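PDB 7MIE: PlzA from Borrelia burgdorferi, which binds the bacterial second messenger c-di-GMP through a PilZ domain and probably acts as a receptor that passes this signal on in the Lyme disease spirochaete. Local coordinates for residues Lys204-Leu212 against Tyr275-Phe283; Phe241-Leu249 against Ala261-Pro272. All blocks are in the same frame, centred on the assembly; numbering follows the deposited sequence.

Interaction 1 (Lys204-Leu212 against Tyr275-Phe283); sequences KDLSYGGAL and YTMLIHDYF. With C2E (9,9'-[(2R,3R,3aS,5S,7aR,9R,10R,10aS,12S,14aR)-3,5,10,12-tetrahydroxy-5,12-dioxidooctahydro-2H,7H-difuro[3,2-d:3',2'-j][1,3,7,9,2,8]tetraoxadiphosphacyclododecine-2,9-diyl]bis(2-amino-1,9-dihydro-6H-purin-6-one)), chain C.
Leu-206 is the first residue of 204-212 to touch helix 275-283: its CB lies 4.0 Å from Ile-279 CD1, and its CD2 meets the ring of Tyr-275 at the edge, close to the hydroxyl. Just before it, Lys-204 N and Asp-205 N both donate to Leu-212 O, so two residues face one: a classic beta bulge. Asp-205 uses a single oxygen, OD1, to accept from both N1 and N2 of a c-di-GMP guanine, each at 2.9 Å, a forked grip that reads the Watson-Crick edge of the base. Ser-207 is shared between ligand and helix. Its OG takes a bond from guanine N2, a doubtful one because that oxygen is crowded by another modelled atom, while its carbonyl O receives the Tyr-275 hydroxyl at 2.7 Å. That donor comes in tilted 32° from the carbonyl plane, and Ser-207 O in turn lies in the plane of the tyrosine ring, at its edge; CG anti to the backbone N (chi1 177°) sends this ring along the helix flank to the strand end. The strand meets the helix almost at right angles, where the hairpin 198-207/210-215 of the PilZ beta-sheet ends against the C-terminal helix. Tyr-208, in the turn, carries the largest share of the contact. Ile-279 CG2 sits over one face of its ring, 3.8 Å from the centroid and 17° off the normal, a CH-pi contact, and Thr-276 O lies at the edge. The phenol OH runs beside His-280, 3.5 Å from its CD2, and is hydrogen-bonded to Met-44 O; His-280 NE2 is bonded to Ile-71 O. A water donates to Tyr-208 O and also bonds Thr-276 OG1. Gly-209 and Gly-210 then lie close against the ligand's ribose, with Gly-209 C 3.3 Å from its O2'.

Interaction 2 (Phe241-Leu249 against Ala261-Pro272); sequences FIEGKSKSL and ALGIAFDEDKIP. With C2E (9,9'-[(2R,3R,3aS,5S,7aR,9R,10R,10aS,12S,14aR)-3,5,10,12-tetrahydroxy-5,12-dioxidooctahydro-2H,7H-difuro[3,2-d:3',2'-j][1,3,7,9,2,8]tetraoxadiphosphacyclododecine-2,9-diyl]bis(2-amino-1,9-dihydro-6H-purin-6-one)), chain C.
Ile-242 and Phe-266 make the close apolar end of this contact. The CG2 branch of Ile-242 stands over one face of the phenyl ring, offset toward the rim, 3.8 Å from its centroid and 23° off the normal: a CH-pi contact. CG2 is anti to the backbone N, while CG1 (chi1 -45°) sits beside it; both branches reach Pro-272 CD. Strand pairing is also tight at Gly-244, whose CA comes within 3.9 Å of Phe-266 CA. The paired backbones of Lys-245 and Ala-265 exchange two bonds; the one from Ala-265 N to Lys-245 O is 2.9 Å long and runs nearly along the C=O axis. Beyond them the register slips by one residue, as Lys-247 N (2.7 Å) and Ser-248 N (weakly) both donate to Gly-263 O.

The other side is polar and much more exposed. Lys-270 NZ binds Glu-243 OE1 at 2.8 Å from above the carboxylate plane, and Asp-267 OD2 through its anti lone pair. This ammonium bridges two carboxylates whose nearest oxygens, Glu-243 OE1 and Asp-267 OD2, are 4.6 Å apart, and would probably offset their repulsion. Lys-245 adds a long salt bridge to Asp-267 OD1, while Asp-228 is its stronger partner. Where the strand ends, Asp-267 N donates to Glu-243 O, and two waters join Glu-243 to the backbone carbonyls of Asp-267 and Lys-270 across the type I turn.

Toward the ligand, Lys-247 bends at chi2 and lays CE 3.6 Å from Ala-265 CB, its NZ bonding weakly to phosphate oxygen O1P. Ala-265 CB itself lies 3.3 Å from ribose O4'. The antiparallel strands, their pairing interrupted by a classic beta bulge at Lys-247, Ser-248 and Gly-263, form a hairpin of the PilZ beta-sheet that borders the c-di-GMP pocket.

In the fold
Interactions 1 and 2 lie about 12 Å apart, centre to centre, and meet through neighbouring strands 210-215 and 260-266 of one antiparallel sheet. Probable backbone hydrogen bonds join them, from Phe-266 N to Gly-209 O and from Ile-264 N to Ala-211 O, both 2.9 Å. Gly-210 CA also packs 3.5 Å from Phe-266 CE2, while the Phe-266 and Tyr-275 rings meet edge-to-face. Strand 260-266 leads through the turn into helix 273-283, so the chain itself connects the contacts. Both touch the same c-di-GMP: 204-212 grips a guanine, and Lys-247 makes a weak bond to a phosphate oxygen. Arg-168 and Arg-172 add further hydrogen bonds to this ligand, and Ser-248 touches a second c-di-GMP.

Interaction 1 (Lys204-Leu212 against Tyr275-Phe283)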
loop_
_atom_site.group_PDB
_atom_site.type_symbol
_atom_site.label_atom_id
_atom_site.label_comp_id
_atom_site.label_asym_id
_atom_site.label_seq_id
_atom_site.Cartn_x
_atom_site.Cartn_y
_atom_site.Cartn_z
ATOM N N LYS A 204 -1.126 -20.062 3.607
ATOM C CA LYS A 204 -0.920 -19.923 5.045
ATOM C C LYS A 204 -0.759 -18.457 5.446
ATOM O O LYS A 204 -1.242 -18.079 6.508
ATOM C CB LYS A 204 0.264 -20.764 5.524
ATOM C CG LYS A 204 0.138 -22.257 5.229
ATOM C CD LYS A 204 -1.258 -22.848 5.453
ATOM C CE LYS A 204 -1.620 -23.078 6.911
ATOM N NZ LYS A 204 -2.976 -23.681 7.063
ATOM N N ASP A 205 -0.070 -17.646 4.619
ATOM C CA ASP A 205 0.007 -16.214 4.871
ATOM C C ASP A 205 0.228 -15.452 3.568
ATOM O O ASP A 205 0.672 -16.034 2.565
ATOM C CB ASP A 205 0.992 -15.868 6.003
ATOM C CG ASP A 205 2.472 -16.085 5.720
ATOM O OD1 ASP A 205 2.939 -15.580 4.705
ATOM O OD2 ASP A 205 3.169 -16.750 6.569
ATOM N N LEU A 206 -0.157 -14.174 3.598
ATOM C CA LEU A 206 -0.019 -13.270 2.452
ATOM C C LEU A 206 0.591 -11.949 2.911
ATOM O O LEU A 206 0.330 -11.490 4.020
ATOM C CB LEU A 206 -1.395 -12.946 1.847
ATOM C CG LEU A 206 -2.143 -14.097 1.163
ATOM C CD1 LEU A 206 -3.519 -13.620 0.665
ATOM C CD2 LEU A 206 -1.312 -14.609 -0.029
ATOM N N SER A 207 1.317 -11.286 2.002
ATOM C CA SER A 207 1.750 -9.928 2.258
ATOM C C SER A 207 1.849 -9.207 0.921
ATOM O O SER A 207 1.651 -9.811 -0.141
ATOM C CB SER A 207 3.070 -9.948 3.011
ATOM O OG SER A 207 4.071 -10.481 2.158
ATOM N N TYR A 208 2.177 -7.915 0.959
ATOM C CA TYR A 208 2.345 -7.144 -0.262
ATOM C C TYR A 208 3.337 -7.828 -1.213
ATOM O O TYR A 208 3.133 -7.792 -2.420
ATOM C CB TYR A 208 2.847 -5.730 0.097
ATOM C CG TYR A 208 1.762 -4.750 0.505
ATOM C CD1 TYR A 208 0.684 -4.489 -0.332
ATOM C CD2 TYR A 208 1.845 -4.057 1.711
ATOM C CE1 TYR A 208 -0.324 -3.590 0.018
ATOM C CE2 TYR A 208 0.887 -3.101 2.046
ATOM C CZ TYR A 208 -0.196 -2.886 1.216
ATOM O OH TYR A 208 -1.152 -1.963 1.536
ATOM N N GLY A 209 4.366 -8.467 -0.654
ATOM C CA GLY A 209 5.486 -8.930 -1.470
ATOM C C GLY A 209 5.578 -10.447 -1.663
ATOM O O GLY A 209 6.495 -10.921 -2.358
ATOM N N GLY A 210 4.686 -11.234 -1.049
ATOM C CA GLY A 210 4.806 -12.682 -1.219
ATOM C C GLY A 210 3.756 -13.473 -0.445
ATOM O O GLY A 210 2.739 -12.921 -0.027
ATOM N N ALA A 211 4.052 -14.762 -0.201
ATOM C CA ALA A 211 3.085 -15.682 0.363
ATOM C C ALA A 211 3.811 -16.878 0.946
ATOM O O ALA A 211 4.938 -17.163 0.557
ATOM C CB ALA A 211 2.093 -16.148 -0.699
ATOM N N LEU A 212 3.175 -17.528 1.921
ATOM C CA LEU A 212 3.636 -18.839 2.353
ATOM C C LEU A 212 2.512 -19.799 2.023
ATOM O O LEU A 212 1.356 -19.492 2.319
ATOM C CB LEU A 212 3.889 -18.850 3.868
ATOM C CG LEU A 212 4.304 -20.216 4.441
ATOM C CD1 LEU A 212 5.691 -20.648 3.946
ATOM C CD2 LEU A 212 4.308 -20.174 5.961
ATOM N N TYR A 275 -3.811 -7.542 -7.027
ATOM C CA TYR A 275 -3.321 -8.204 -5.818
ATOM C C TYR A 275 -2.958 -7.143 -4.772
ATOM O O TYR A 275 -3.296 -7.274 -3.594
ATOM C CB TYR A 275 -2.081 -9.057 -6.109
ATOM C CG TYR A 275 -1.533 -9.673 -4.835
ATOM C CD1 TYR A 275 -2.176 -10.757 -4.251
ATOM C CD2 TYR A 275 -0.457 -9.121 -4.143
ATOM C CE1 TYR A 275 -1.738 -11.327 -3.059
ATOM C CE2 TYR A 275 0.015 -9.691 -2.965
ATOM C CZ TYR A 275 -0.645 -10.774 -2.395
ATOM O OH TYR A 275 -0.237 -11.379 -1.238
ATOM N N THR A 276 -2.159 -6.153 -5.184
ATOM C CA THR A 276 -1.729 -5.119 -4.263
ATOM C C THR A 276 -2.940 -4.477 -3.580
ATOM O O THR A 276 -2.954 -4.243 -2.358
ATOM C CB THR A 276 -0.902 -4.057 -4.995
ATOM O OG1 THR A 276 0.225 -4.765 -5.529
ATOM C CG2 THR A 276 -0.411 -3.020 -4.001
ATOM N N MET A 277 -3.984 -4.192 -4.379
ATOM C CA MET A 277 -5.176 -3.560 -3.805
ATOM C C MET A 277 -5.979 -4.526 -2.905
ATOM O O MET A 277 -6.605 -4.095 -1.937
ATOM C CB MET A 277 -6.096 -3.024 -4.915
ATOM C CG MET A 277 -5.581 -1.793 -5.644
ATOM S SD MET A 277 -5.100 -0.439 -4.568
ATOM C CE MET A 277 -4.499 0.819 -5.708
ATOM N N LEU A 278 -5.938 -5.839 -3.165
ATOM C CA LEU A 278 -6.553 -6.815 -2.261
ATOM C C LEU A 278 -5.894 -6.742 -0.872
ATOM O O LEU A 278 -6.576 -6.805 0.158
ATOM C CB LEU A 278 -6.388 -8.218 -2.870
ATOM C CG LEU A 278 -6.619 -9.431 -1.965
ATOM C CD1 LEU A 278 -8.118 -9.659 -1.821
ATOM C CD2 LEU A 278 -6.010 -10.685 -2.592
ATOM N N ILE A 279 -4.562 -6.658 -0.846
ATOM C CA ILE A 279 -3.855 -6.548 0.431
ATOM C C ILE A 279 -4.134 -5.196 1.091
ATOM O O ILE A 279 -4.441 -5.128 2.293
ATOM C CB ILE A 279 -2.343 -6.790 0.248
ATOM C CG1 ILE A 279 -2.096 -8.171 -0.386
ATOM C CG2 ILE A 279 -1.605 -6.656 1.600
ATOM C CD1 ILE A 279 -2.616 -9.353 0.447
ATOM N N HIS A 280 -4.069 -4.122 0.309
ATOM C CA HIS A 280 -4.393 -2.813 0.860
ATOM C C HIS A 280 -5.805 -2.801 1.471
ATOM O O HIS A 280 -5.970 -2.301 2.582
ATOM C CB HIS A 280 -4.247 -1.761 -0.254
ATOM C CG HIS A 280 -4.452 -0.383 0.294
ATOM N ND1 HIS A 280 -5.709 0.217 0.295
ATOM C CD2 HIS A 280 -3.587 0.504 0.825
ATOM C CE1 HIS A 280 -5.594 1.435 0.800
ATOM N NE2 HIS A 280 -4.327 1.624 1.144
ATOM N N ASP A 281 -6.788 -3.385 0.762
ATOM C CA ASP A 281 -8.175 -3.425 1.232
ATOM C C ASP A 281 -8.257 -4.116 2.593
ATOM O O ASP A 281 -9.039 -3.714 3.462
ATOM C CB ASP A 281 -9.071 -4.125 0.200
ATOM C CG ASP A 281 -10.478 -4.354 0.728
ATOM O OD1 ASP A 281 -11.244 -3.349 0.788
ATOM O OD2 ASP A 281 -10.783 -5.519 1.122
ATOM N N TYR A 282 -7.468 -5.184 2.795
ATOM C CA TYR A 282 -7.521 -5.915 4.042
ATOM C C TYR A 282 -7.210 -4.991 5.225
ATOM O O TYR A 282 -7.841 -5.069 6.283
ATOM C CB TYR A 282 -6.533 -7.089 4.011
ATOM C CG TYR A 282 -6.425 -7.750 5.363
ATOM C CD1 TYR A 282 -7.334 -8.735 5.737
ATOM C CD2 TYR A 282 -5.422 -7.410 6.260
ATOM C CE1 TYR A 282 -7.253 -9.336 6.980
ATOM C CE2 TYR A 282 -5.353 -7.972 7.526
ATOM C CZ TYR A 282 -6.268 -8.946 7.877
ATOM O OH TYR A 282 -6.131 -9.541 9.105
ATOM N N PHE A 283 -6.241 -4.088 5.046
ATOM C CA PHE A 283 -5.806 -3.163 6.098
ATOM C C PHE A 283 -6.775 -1.985 6.279
ATOM O O PHE A 283 -6.718 -1.318 7.310
ATOM C CB PHE A 283 -4.361 -2.706 5.859
ATOM C CG PHE A 283 -3.352 -3.823 5.975
ATOM C CD1 PHE A 283 -3.169 -4.501 7.171
ATOM C CD2 PHE A 283 -2.566 -4.203 4.899
ATOM C CE1 PHE A 283 -2.272 -5.555 7.279
ATOM C CE2 PHE A 283 -1.644 -5.235 5.015
ATOM C CZ PHE A 283 -1.513 -5.937 6.189
HETATM P P1 C2E C . 13.796 -12.000 0.772
HETATM O O2P C2E C . 14.068 -13.302 1.394
HETATM O O1P C2E C . 14.328 -11.664 -0.598
HETATM O "O5'" C2E C . 12.202 -11.995 0.569
HETATM C "C5'" C2E C . 11.621 -10.906 -0.167
HETATM C "C4'" C2E C . 10.146 -10.817 0.150
HETATM O "O4'" C2E C . 9.506 -12.072 -0.170
HETATM C "C3'" C2E C . 9.801 -10.604 1.627
HETATM O "O3'" C2E C . 9.896 -9.208 1.887
HETATM C "C2'" C2E C . 8.296 -10.982 1.574
HETATM O "O2'" C2E C . 7.570 -9.950 0.937
HETATM C "C1'" C2E C . 8.320 -12.173 0.600
HETATM N N9 C2E C . 8.319 -13.449 1.297
HETATM C C8 C2E C . 9.326 -14.377 1.438
HETATM N N7 C2E C . 8.971 -15.422 2.136
HETATM C C5 C2E C . 7.653 -15.139 2.508
HETATM C C6 C2E C . 6.745 -15.880 3.298
HETATM O O6 C2E C . 6.973 -16.942 3.898
HETATM N N1 C2E C . 5.516 -15.209 3.426
HETATM C C2 C2E C . 5.205 -13.995 2.848
HETATM N N2 C2E C . 3.979 -13.476 3.075
HETATM N N3 C2E C . 6.055 -13.291 2.108
HETATM C C4 C2E C . 7.251 -13.933 1.986
HETATM P P11 C2E C . 10.006 -8.741 3.435
HETATM O O21 C2E C . 9.884 -7.257 3.363
HETATM O O11 C2E C . 8.951 -9.498 4.197
HETATM O O5A C2E C . 11.452 -9.306 3.873
HETATM C C5A C2E C . 12.584 -8.543 3.383
HETATM C C4A C2E C . 13.834 -9.345 3.614
HETATM O O4A C2E C . 14.047 -9.527 5.033
HETATM C C3A C2E C . 13.777 -10.767 3.053
HETATM O O3A C2E C . 14.067 -10.682 1.660
HETATM C C2A C2E C . 14.837 -11.450 3.913
HETATM O O2A C2E C . 16.157 -11.141 3.490
HETATM C C1A C2E C . 14.528 -10.818 5.276
HETATM N N91 C2E C . 13.607 -11.578 6.099
HETATM C C81 C2E C . 12.290 -11.283 6.385
HETATM N N71 C2E C . 11.744 -12.186 7.159
HETATM C C51 C2E C . 12.755 -13.118 7.410
HETATM C C61 C2E C . 12.760 -14.309 8.194
HETATM O O61 C2E C . 11.864 -14.816 8.881
HETATM N N11 C2E C . 14.005 -14.932 8.167
HETATM C C21 C2E C . 15.092 -14.514 7.442
HETATM N N21 C2E C . 16.195 -15.275 7.548
HETATM N N31 C2E C . 15.117 -13.378 6.743
HETATM C C41 C2E C . 13.902 -12.745 6.756
HETATM O O HOH W 1 2.213 -5.435 -3.593
#

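Interaction 2 (Phe241-Leu249 against Ala261-Pro272)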
loop_
_atom_site.group_PDB
_atom_site.type_symbol
_atom_site.label_atom_id
_atom_site.label_comp_id
_atom_site.label_asym_id
_atom_site.label_seq_id
_atom_site.Cartn_x
_atom_site.Cartn_y
_atom_site.Cartn_z
ATOM N N PHE A 241 -2.896 -14.393 -11.352
ATOM C CA PHE A 241 -1.620 -15.052 -11.546
ATOM C C PHE A 241 -0.522 -14.079 -11.136
ATOM O O PHE A 241 -0.501 -12.927 -11.585
ATOM C CB PHE A 241 -1.426 -15.452 -13.013
ATOM C CG PHE A 241 -2.456 -16.442 -13.495
ATOM C CD1 PHE A 241 -2.271 -17.805 -13.320
ATOM C CD2 PHE A 241 -3.637 -16.002 -14.072
ATOM C CE1 PHE A 241 -3.249 -18.713 -13.711
ATOM C CE2 PHE A 241 -4.606 -16.907 -14.482
ATOM C CZ PHE A 241 -4.411 -18.258 -14.300
ATOM N N ILE A 242 0.388 -14.578 -10.294
ATOM C CA ILE A 242 1.518 -13.774 -9.839
ATOM C C ILE A 242 2.787 -14.589 -9.995
ATOM O O ILE A 242 2.954 -15.639 -9.383
ATOM C CB ILE A 242 1.343 -13.345 -8.361
ATOM C CG1 ILE A 242 -0.080 -12.840 -8.106
ATOM C CG2 ILE A 242 2.400 -12.314 -7.983
ATOM C CD1 ILE A 242 -0.388 -12.556 -6.650
ATOM N N GLU A 243 3.734 -14.023 -10.750
ATOM C CA GLU A 243 5.031 -14.649 -10.939
ATOM C C GLU A 243 5.920 -14.327 -9.746
ATOM O O GLU A 243 5.877 -13.217 -9.215
ATOM C CB GLU A 243 5.627 -14.133 -12.251
ATOM C CG GLU A 243 4.697 -14.407 -13.431
ATOM C CD GLU A 243 5.229 -13.928 -14.783
ATOM O OE1 GLU A 243 6.431 -14.131 -15.026
ATOM O OE2 GLU A 243 4.445 -13.314 -15.571
ATOM N N GLY A 244 6.709 -15.317 -9.340
ATOM C CA GLY A 244 7.580 -15.170 -8.185
ATOM C C GLY A 244 8.668 -16.241 -8.147
ATOM O O GLY A 244 8.823 -17.026 -9.084
ATOM N N LYS A 245 9.438 -16.232 -7.055
ATOM C CA LYS A 245 10.559 -17.135 -6.834
ATOM C C LYS A 245 10.454 -17.709 -5.429
ATOM O O LYS A 245 9.954 -17.052 -4.514
ATOM C CB LYS A 245 11.881 -16.373 -6.981
ATOM C CG LYS A 245 12.100 -15.795 -8.373
ATOM C CD LYS A 245 13.477 -15.211 -8.607
ATOM C CE LYS A 245 13.595 -14.456 -9.919
ATOM N NZ LYS A 245 12.616 -14.921 -10.932
ATOM N N SER A 246 10.932 -18.939 -5.269
ATOM C CA SER A 246 10.932 -19.593 -3.973
ATOM C C SER A 246 12.003 -18.964 -3.083
ATOM O O SER A 246 13.023 -18.488 -3.581
ATOM C CB SER A 246 11.109 -21.074 -4.116
ATOM O OG SER A 246 12.395 -21.327 -4.672
ATOM N N LYS A 247 11.727 -18.891 -1.774
ATOM C CA LYS A 247 12.672 -18.311 -0.823
ATOM C C LYS A 247 12.917 -19.251 0.351
ATOM O O LYS A 247 13.981 -19.242 0.948
ATOM C CB LYS A 247 12.174 -16.996 -0.215
ATOM C CG LYS A 247 12.267 -15.790 -1.131
ATOM C CD LYS A 247 13.669 -15.561 -1.663
ATOM C CE LYS A 247 13.722 -14.430 -2.662
ATOM N NZ LYS A 247 15.097 -13.889 -2.780
ATOM N N SER A 248 11.912 -20.022 0.738
ATOM C CA SER A 248 12.156 -20.949 1.816
ATOM C C SER A 248 11.376 -22.213 1.523
ATOM O O SER A 248 10.315 -22.155 0.905
ATOM C CB SER A 248 11.768 -20.353 3.155
ATOM O OG SER A 248 10.363 -20.480 3.330
ATOM N N LEU A 249 11.955 -23.343 1.926
ATOM C CA LEU A 249 11.275 -24.623 1.916
ATOM C C LEU A 249 11.650 -25.359 3.198
ATOM O O LEU A 249 12.803 -25.312 3.637
ATOM C CB LEU A 249 11.679 -25.423 0.666
ATOM C CG LEU A 249 10.630 -26.397 0.125
ATOM C CD1 LEU A 249 11.055 -26.975 -1.212
ATOM C CD2 LEU A 249 10.325 -27.524 1.102
ATOM N N ALA A 261 6.279 -26.551 3.274
ATOM C CA ALA A 261 5.922 -25.147 3.403
ATOM C C ALA A 261 6.877 -24.331 2.546
ATOM O O ALA A 261 8.080 -24.328 2.787
ATOM C CB ALA A 261 5.969 -24.701 4.852
ATOM N N LEU A 262 6.311 -23.582 1.599
ATOM C CA LEU A 262 7.079 -22.893 0.583
ATOM C C LEU A 262 6.867 -21.379 0.713
ATOM O O LEU A 262 5.755 -20.913 0.517
ATOM C CB LEU A 262 6.530 -23.383 -0.763
ATOM C CG LEU A 262 7.139 -22.737 -2.005
ATOM C CD1 LEU A 262 8.614 -23.086 -2.129
ATOM C CD2 LEU A 262 6.388 -23.160 -3.265
ATOM N N GLY A 263 7.941 -20.641 1.020
ATOM C CA GLY A 263 7.936 -19.179 1.034
ATOM C C GLY A 263 8.222 -18.627 -0.362
ATOM O O GLY A 263 9.106 -19.137 -1.045
ATOM N N ILE A 264 7.466 -17.603 -0.793
ATOM C CA ILE A 264 7.526 -17.084 -2.151
ATOM C C ILE A 264 7.699 -15.571 -2.091
ATOM O O ILE A 264 6.994 -14.901 -1.343
ATOM C CB ILE A 264 6.206 -17.399 -2.893
ATOM C CG1 ILE A 264 5.921 -18.909 -2.940
ATOM C CG2 ILE A 264 6.189 -16.733 -4.278
ATOM C CD1 ILE A 264 4.496 -19.271 -3.323
ATOM N N ALA A 265 8.633 -15.052 -2.891
ATOM C CA ALA A 265 8.808 -13.635 -3.140
ATOM C C ALA A 265 8.278 -13.362 -4.531
ATOM O O ALA A 265 8.850 -13.886 -5.513
ATOM C CB ALA A 265 10.297 -13.281 -3.099
ATOM N N PHE A 266 7.217 -12.546 -4.620
ATOM C CA PHE A 266 6.682 -12.142 -5.911
ATOM C C PHE A 266 7.682 -11.245 -6.639
ATOM O O PHE A 266 8.327 -10.402 -6.021
ATOM C CB PHE A 266 5.338 -11.416 -5.742
ATOM C CG PHE A 266 4.270 -12.214 -5.027
ATOM C CD1 PHE A 266 4.216 -13.596 -5.111
ATOM C CD2 PHE A 266 3.315 -11.571 -4.261
ATOM C CE1 PHE A 266 3.204 -14.311 -4.481
ATOM C CE2 PHE A 266 2.327 -12.277 -3.586
ATOM C CZ PHE A 266 2.267 -13.649 -3.703
ATOM N N ASP A 267 7.812 -11.422 -7.963
ATOM C CA ASP A 267 8.708 -10.560 -8.730
ATOM C C ASP A 267 8.285 -9.102 -8.577
ATOM O O ASP A 267 7.166 -8.725 -8.932
ATOM C CB ASP A 267 8.748 -10.999 -10.198
ATOM C CG ASP A 267 9.332 -12.389 -10.430
ATOM O OD1 ASP A 267 9.951 -12.922 -9.516
ATOM O OD2 ASP A 267 9.176 -12.920 -11.563
ATOM N N GLU A 268 9.196 -8.284 -8.021
ATOM C CA GLU A 268 8.821 -7.005 -7.415
ATOM C C GLU A 268 8.253 -6.014 -8.433
ATOM O O GLU A 268 7.505 -5.109 -8.067
ATOM C CB GLU A 268 10.035 -6.371 -6.728
ATOM C CG GLU A 268 10.795 -5.419 -7.633
ATOM C CD GLU A 268 12.269 -5.186 -7.335
ATOM O OE1 GLU A 268 12.635 -5.115 -6.128
ATOM O OE2 GLU A 268 13.053 -5.085 -8.321
ATOM N N ASP A 269 8.640 -6.139 -9.705
ATOM C CA ASP A 269 8.215 -5.159 -10.693
ATOM C C ASP A 269 6.997 -5.622 -11.487
ATOM O O ASP A 269 6.613 -4.945 -12.429
ATOM C CB ASP A 269 9.370 -4.740 -11.607
ATOM C CG ASP A 269 10.408 -3.899 -10.879
ATOM O OD1 ASP A 269 10.021 -3.167 -9.925
ATOM O OD2 ASP A 269 11.602 -3.986 -11.257
ATOM N N LYS A 270 6.389 -6.753 -11.101
ATOM C CA LYS A 270 5.395 -7.430 -11.911
ATOM C C LYS A 270 4.133 -7.728 -11.095
ATOM O O LYS A 270 3.252 -8.449 -11.556
ATOM C CB LYS A 270 5.988 -8.725 -12.482
ATOM C CG LYS A 270 7.033 -8.487 -13.583
ATOM C CD LYS A 270 7.999 -9.631 -13.810
ATOM C CE LYS A 270 7.242 -10.899 -14.108
ATOM N NZ LYS A 270 8.170 -12.037 -14.293
ATOM N N ILE A 271 4.048 -7.189 -9.880
ATOM C CA ILE A 271 2.933 -7.629 -9.035
ATOM C C ILE A 271 1.649 -7.004 -9.562
ATOM O O ILE A 271 1.576 -5.800 -9.726
ATOM C CB ILE A 271 3.175 -7.270 -7.554
ATOM C CG1 ILE A 271 4.421 -7.946 -6.983
ATOM C CG2 ILE A 271 1.932 -7.597 -6.723
ATOM C CD1 ILE A 271 4.776 -7.474 -5.590
ATOM N N PRO A 272 0.602 -7.794 -9.868
ATOM C CA PRO A 272 -0.656 -7.221 -10.381
ATOM C C PRO A 272 -1.252 -6.205 -9.396
ATOM O O PRO A 272 -1.307 -6.446 -8.181
ATOM C CB PRO A 272 -1.560 -8.425 -10.630
ATOM C CG PRO A 272 -0.619 -9.625 -10.648
ATOM C CD PRO A 272 0.574 -9.257 -9.773
HETATM P P1 C2E C . 13.796 -12.000 0.772
HETATM O O2P C2E C . 14.068 -13.302 1.394
HETATM O O1P C2E C . 14.328 -11.664 -0.598
HETATM O "O5'" C2E C . 12.202 -11.995 0.569
HETATM C "C5'" C2E C . 11.621 -10.906 -0.167
HETATM C "C4'" C2E C . 10.146 -10.817 0.150
HETATM O "O4'" C2E C . 9.506 -12.072 -0.170
HETATM C "C3'" C2E C . 9.801 -10.604 1.627
HETATM O "O3'" C2E C . 9.896 -9.208 1.887
HETATM C "C2'" C2E C . 8.296 -10.982 1.574
HETATM O "O2'" C2E C . 7.570 -9.950 0.937
HETATM C "C1'" C2E C . 8.320 -12.173 0.600
HETATM N N9 C2E C . 8.319 -13.449 1.297
HETATM C C8 C2E C . 9.326 -14.377 1.438
HETATM N N7 C2E C . 8.971 -15.422 2.136
HETATM C C5 C2E C . 7.653 -15.139 2.508
HETATM C C6 C2E C . 6.745 -15.880 3.298
HETATM O O6 C2E C . 6.973 -16.942 3.898
HETATM N N1 C2E C . 5.516 -15.209 3.426
HETATM C C2 C2E C . 5.205 -13.995 2.848
HETATM N N2 C2E C . 3.979 -13.476 3.075
HETATM N N3 C2E C . 6.055 -13.291 2.108
HETATM C C4 C2E C . 7.251 -13.933 1.986
HETATM P P11 C2E C . 10.006 -8.741 3.435
HETATM O O21 C2E C . 9.884 -7.257 3.363
HETATM O O11 C2E C . 8.951 -9.498 4.197
HETATM O O5A C2E C . 11.452 -9.306 3.873
HETATM C C5A C2E C . 12.584 -8.543 3.383
HETATM C C4A C2E C . 13.834 -9.345 3.614
HETATM O O4A C2E C . 14.047 -9.527 5.033
HETATM C C3A C2E C . 13.777 -10.767 3.053
HETATM O O3A C2E C . 14.067 -10.682 1.660
HETATM C C2A C2E C . 14.837 -11.450 3.913
HETATM O O2A C2E C . 16.157 -11.141 3.490
HETATM C C1A C2E C . 14.528 -10.818 5.276
HETATM N N91 C2E C . 13.607 -11.578 6.099
HETATM C C81 C2E C . 12.290 -11.283 6.385
HETATM N N71 C2E C . 11.744 -12.186 7.159
HETATM C C51 C2E C . 12.755 -13.118 7.410
HETATM C C61 C2E C . 12.760 -14.309 8.194
HETATM O O61 C2E C . 11.864 -14.816 8.881
HETATM N N11 C2E C . 14.005 -14.932 8.167
HETATM C C21 C2E C . 15.092 -14.514 7.442
HETATM N N21 C2E C . 16.195 -15.275 7.548
HETATM N N31 C2E C . 15.117 -13.378 6.743
HETATM C C41 C2E C . 13.902 -12.745 6.756
HETATM O O HOH W 2 4.910 -10.580 -9.562
HETATM O O HOH W 3 3.339 -11.459 -11.777
#